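Local structure of periplasmic binding protein (Veillonella parvula, 4MO9) at residues A[216-219]-A[220-224]; A[246-249]-A[250-253]. The protein is a TroA-like, FepB-type periplasmic binding protein that probably captures a solute, perhaps an iron chelate, for hand-over to a membrane transporter. All coordinates share one frame; numbering follows the deposited sequence.

Contact 1. Residues A[216-219]-A[220-224]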
loop_
_atom_site.group_PDB
_atom_site.type_symbol
_atom_site.label_atom_id
_atom_site.label_comp_id
_atom_site.label_asym_id
_atom_site.label_seq_id
_atom_site.Cartn_x
_atom_site.Cartn_y
_atom_site.Cartn_z
ATOM N N ASN A 216 16.334 -2.186 1.992
ATOM C CA ASN A 216 16.178 -0.894 2.648
ATOM C C ASN A 216 15.563 -1.006 4.036
ATOM O O ASN A 216 14.643 -1.805 4.253
ATOM C CB ASN A 216 15.305 0.039 1.796
ATOM C CG ASN A 216 16.005 0.504 0.535
ATOM O OD1 ASN A 216 17.232 0.583 0.478
ATOM N ND2 ASN A 216 15.225 0.821 -0.480
ATOM N N SER A 217 16.066 -0.201 4.971
ATOM C CA SER A 217 15.400 -0.040 6.262
ATOM C C SER A 217 14.758 1.334 6.259
ATOM O O SER A 217 14.607 1.941 5.193
ATOM C CB SER A 217 16.371 -0.180 7.433
ATOM O OG SER A 217 15.657 -0.280 8.658
ATOM N N PHE A 218 14.360 1.830 7.429
ATOM C CA PHE A 218 13.528 3.037 7.474
ATOM C C PHE A 218 13.862 3.986 8.626
ATOM O O PHE A 218 14.345 3.550 9.675
ATOM C CB PHE A 218 12.048 2.635 7.579
ATOM C CG PHE A 218 11.552 1.815 6.411
ATOM C CD1 PHE A 218 11.670 0.430 6.412
ATOM C CD2 PHE A 218 10.966 2.432 5.316
ATOM C CE1 PHE A 218 11.208 -0.327 5.342
ATOM C CE2 PHE A 218 10.501 1.683 4.237
ATOM C CZ PHE A 218 10.632 0.298 4.252
ATOM N N SER A 219 13.593 5.281 8.437
ATOM C CA SER A 219 13.606 6.242 9.541
ATOM C C SER A 219 12.338 6.012 10.353
ATOM O O SER A 219 11.529 5.151 10.003
ATOM C CB SER A 219 13.567 7.667 9.009
ATOM O OG SER A 219 12.275 7.945 8.498
ATOM N N GLY A 220 12.139 6.789 11.416
ATOM C CA GLY A 220 10.947 6.642 12.233
ATOM C C GLY A 220 9.730 7.380 11.701
ATOM O O GLY A 220 8.619 7.232 12.239
ATOM N N ASN A 221 9.922 8.172 10.647
ATOM C CA ASN A 221 8.813 8.941 10.074
ATOM C C ASN A 221 8.603 8.762 8.567
ATOM O O ASN A 221 8.014 9.622 7.917
ATOM C CB ASN A 221 8.950 10.434 10.405
ATOM C CG ASN A 221 10.129 11.088 9.697
ATOM O OD1 ASN A 221 10.833 10.451 8.906
ATOM N ND2 ASN A 221 10.344 12.375 9.971
ATOM N N TYR A 222 9.087 7.660 8.003
ATOM C CA TYR A 222 8.855 7.402 6.585
ATOM C C TYR A 222 8.360 5.980 6.342
ATOM O O TYR A 222 8.985 5.024 6.814
ATOM C CB TYR A 222 10.127 7.639 5.768
ATOM C CG TYR A 222 9.939 7.287 4.312
ATOM C CD1 TYR A 222 9.137 8.067 3.489
ATOM C CD2 TYR A 222 10.549 6.172 3.762
ATOM C CE1 TYR A 222 8.949 7.744 2.157
ATOM C CE2 TYR A 222 10.372 5.840 2.434
ATOM C CZ TYR A 222 9.571 6.629 1.634
ATOM O OH TYR A 222 9.393 6.295 0.308
ATOM N N SER A 223 7.242 5.855 5.620
ATOM C CA SER A 223 6.759 4.557 5.141
ATOM C C SER A 223 6.575 3.575 6.303
ATOM O O SER A 223 5.965 3.931 7.310
ATOM C CB SER A 223 7.729 4.001 4.086
ATOM O OG SER A 223 7.248 2.791 3.521
ATOM N N TRP A 224 7.112 2.356 6.176
ATOM C CA TRP A 224 6.992 1.357 7.242
ATOM C C TRP A 224 7.474 1.894 8.598
ATOM O O TRP A 224 6.951 1.506 9.656
ATOM C CB TRP A 224 7.772 0.066 6.893
ATOM C CG TRP A 224 7.038 -0.795 5.915
ATOM C CD1 TRP A 224 7.255 -0.881 4.568
ATOM C CD2 TRP A 224 5.929 -1.656 6.200
ATOM N NE1 TRP A 224 6.352 -1.756 3.996
ATOM C CE2 TRP A 224 5.528 -2.246 4.978
ATOM C CE3 TRP A 224 5.234 -1.988 7.368
ATOM C CZ2 TRP A 224 4.470 -3.158 4.897
ATOM C CZ3 TRP A 224 4.189 -2.889 7.293
ATOM C CH2 TRP A 224 3.812 -3.465 6.062
#

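Contact 2. Residues A[246-249]-A[250-253]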
loop_
_atom_site.group_PDB
_atom_site.type_symbol
_atom_site.label_atom_id
_atom_site.label_comp_id
_atom_site.label_asym_id
_atom_site.label_seq_id
_atom_site.Cartn_x
_atom_site.Cartn_y
_atom_site.Cartn_z
ATOM N N PRO A 246 19.605 1.076 3.059
ATOM C CA PRO A 246 19.939 -0.062 3.923
ATOM C C PRO A 246 20.863 0.309 5.082
ATOM O O PRO A 246 21.648 1.257 4.982
ATOM C CB PRO A 246 20.604 -1.055 2.969
ATOM C CG PRO A 246 21.077 -0.232 1.809
ATOM C CD PRO A 246 20.163 0.953 1.700
ATOM N N ILE A 247 20.738 -0.431 6.182
ATOM C CA ILE A 247 21.548 -0.224 7.378
ATOM C C ILE A 247 22.792 -1.119 7.303
ATOM O O ILE A 247 22.818 -2.086 6.543
ATOM C CB ILE A 247 20.723 -0.568 8.646
ATOM C CG1 ILE A 247 21.366 0.005 9.908
ATOM C CG2 ILE A 247 20.539 -2.073 8.782
ATOM C CD1 ILE A 247 21.729 1.467 9.798
ATOM N N ASN A 248 23.831 -0.798 8.065
ATOM C CA ASN A 248 24.975 -1.704 8.152
ATOM C C ASN A 248 24.627 -2.900 9.037
ATOM O O ASN A 248 24.094 -2.721 10.130
ATOM C CB ASN A 248 26.222 -0.985 8.684
ATOM C CG ASN A 248 25.930 -0.138 9.910
ATOM O OD1 ASN A 248 25.070 0.743 9.879
ATOM N ND2 ASN A 248 26.646 -0.408 11.003
ATOM N N PRO A 249 24.920 -4.125 8.565
ATOM C CA PRO A 249 24.611 -5.372 9.285
ATOM C C PRO A 249 24.991 -5.351 10.775
ATOM O O PRO A 249 24.250 -5.889 11.606
ATOM C CB PRO A 249 25.461 -6.410 8.554
ATOM C CG PRO A 249 25.565 -5.890 7.160
ATOM C CD PRO A 249 25.562 -4.383 7.262
ATOM N N GLU A 250 26.123 -4.728 11.094
ATOM C CA GLU A 250 26.629 -4.666 12.466
ATOM C C GLU A 250 25.687 -3.904 13.400
ATOM O O GLU A 250 25.633 -4.180 14.598
ATOM C CB GLU A 250 28.019 -4.018 12.506
ATOM C CG GLU A 250 29.065 -4.665 11.599
ATOM C CD GLU A 250 28.878 -4.299 10.131
ATOM O OE1 GLU A 250 29.344 -5.068 9.261
ATOM O OE2 GLU A 250 28.262 -3.246 9.847
ATOM N N PHE A 251 24.959 -2.941 12.842
ATOM C CA PHE A 251 23.998 -2.145 13.599
ATOM C C PHE A 251 22.945 -3.051 14.241
ATOM O O PHE A 251 22.619 -2.899 15.421
ATOM C CB PHE A 251 23.337 -1.123 12.664
ATOM C CG PHE A 251 22.479 -0.095 13.358
ATOM C CD1 PHE A 251 21.101 -0.266 13.448
ATOM C CD2 PHE A 251 23.040 1.067 13.874
ATOM C CE1 PHE A 251 20.303 0.693 14.069
ATOM C CE2 PHE A 251 22.251 2.026 14.495
ATOM C CZ PHE A 251 20.881 1.841 14.593
ATOM N N VAL A 252 22.426 -4.006 13.470
ATOM C CA VAL A 252 21.378 -4.895 13.968
ATOM C C VAL A 252 21.872 -5.797 15.108
ATOM O O VAL A 252 21.172 -5.978 16.109
ATOM C CB VAL A 252 20.741 -5.735 12.834
ATOM C CG1 VAL A 252 19.709 -6.696 13.393
ATOM C CG2 VAL A 252 20.074 -4.826 11.796
ATOM N N LEU A 253 23.078 -6.344 14.965
ATOM C CA LEU A 253 23.655 -7.187 16.009
ATOM C C LEU A 253 23.819 -6.417 17.325
ATOM O O LEU A 253 23.537 -6.953 18.402
ATOM C CB LEU A 253 25.000 -7.769 15.554
ATOM C CG LEU A 253 24.990 -8.592 14.259
ATOM C CD1 LEU A 253 26.381 -9.100 13.893
ATOM C CD2 LEU A 253 24.025 -9.753 14.369
#

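Contact 1. Residues A[216-219]-A[220-224]
Phe-218 lays one ring face against the CB of Trp-224, which sits over the ring centre, 3.8 Å from the centroid, in a CH-pi contact. Phe-218 lies in the loop after strand 201-206, in one lobe of this periplasmic binding protein fold, and Trp-224 opens the helix 224-230 that follows. From that CB the indole turns its edge to the same phenyl ring, an offset edge-to-face pair with planes at 64° and Trp-224 CD1 3.6 Å from Phe-218 CZ. With its CG anti to its own carbonyl carbon (chi1 -61°), Phe-218 puts CD2 near the backbone O of Tyr-222 and CE2 beside OG of Ser-223, the N-cap residue, whose hydroxyl makes no capping bond. The indole is tied as well: NE1 of Trp-224, next to CD1, is hydrogen-bonded to ND1 of His-315, whose ring lies against it. Between the two aromatic residues the chain turns through Gly-220, and one side-chain hydrogen bond spans the turn. There Ser-219 OG donates to Asn-221 OD1 over 2.9 Å, approaching the amide oxygen from 25° outside its carbonyl plane.

Contact 2. Residues A[246-249]-A[250-253]
Ile-247 reaches across the start of helix 249-255 to Phe-251, four residues on, the two side chains crossing at about a right angle. From its CB the branch CG2 goes to Val-252, meeting CG2 of that residue at 4.1 Å. The other branch, CG1, stands anti to the backbone N (chi1 -164°) and packs against CB, CG and CD1 of Phe-251, Ile-247 CG1 lying 3.6 Å from Phe-251 CD1. At the tip, CD1 of Ile-247 lies over a face of the phenyl ring, displaced toward its rim and 4.2 Å from the centroid, as a CH-pi contact. Trimming this side chain to an alanine would probably leave that ring face without its methyl cover and open a gap beside Val-252. Next to this apolar patch the helix gets under way: Phe-251 N donates to Asn-248 O over 2.9 Å, reaching the oxygen from above the carbonyl plane, and Val-252 N makes a weak bond to Pro-249 O. On the exposed side, Glu-250 bends at chi2 (76°) and swings its carboxylate back, nearly coplanar with the Asn-248 amide, where ND2 reaches OE2 in a weak 3.5 Å bond. Within 246-253 the side-chain contact is thus chiefly apolar, backed by the backbone bond to Asn-248 O, and the long amide-carboxylate bond probably contributes little.

How the contacts relate
Contact 1 closes before contact 2 opens along the chain, and their centres lie about 15 Å apart on the same side of the chain's centre. They meet directly where OD1 of Asn-216 packs against CD of Pro-246 at 3.2 Å. Strand 201-206 serves as common ground: Phe-218 touches Leu-204 and Val-206, while Ile-247 and Val-252 both touch Tyr-203. Thr-237 is shared as well, hydrogen-bonded to Phe-218 O and touched by the side chain of Phe-251. Contact 1 is the one nearer the bound trimethylamine oxide, with the Tyr-222 side chain about 9 Å away; the residues seen around that ligand, Trp-45, Ala-48, Ser-73 and Arg-78, belong to neither contact.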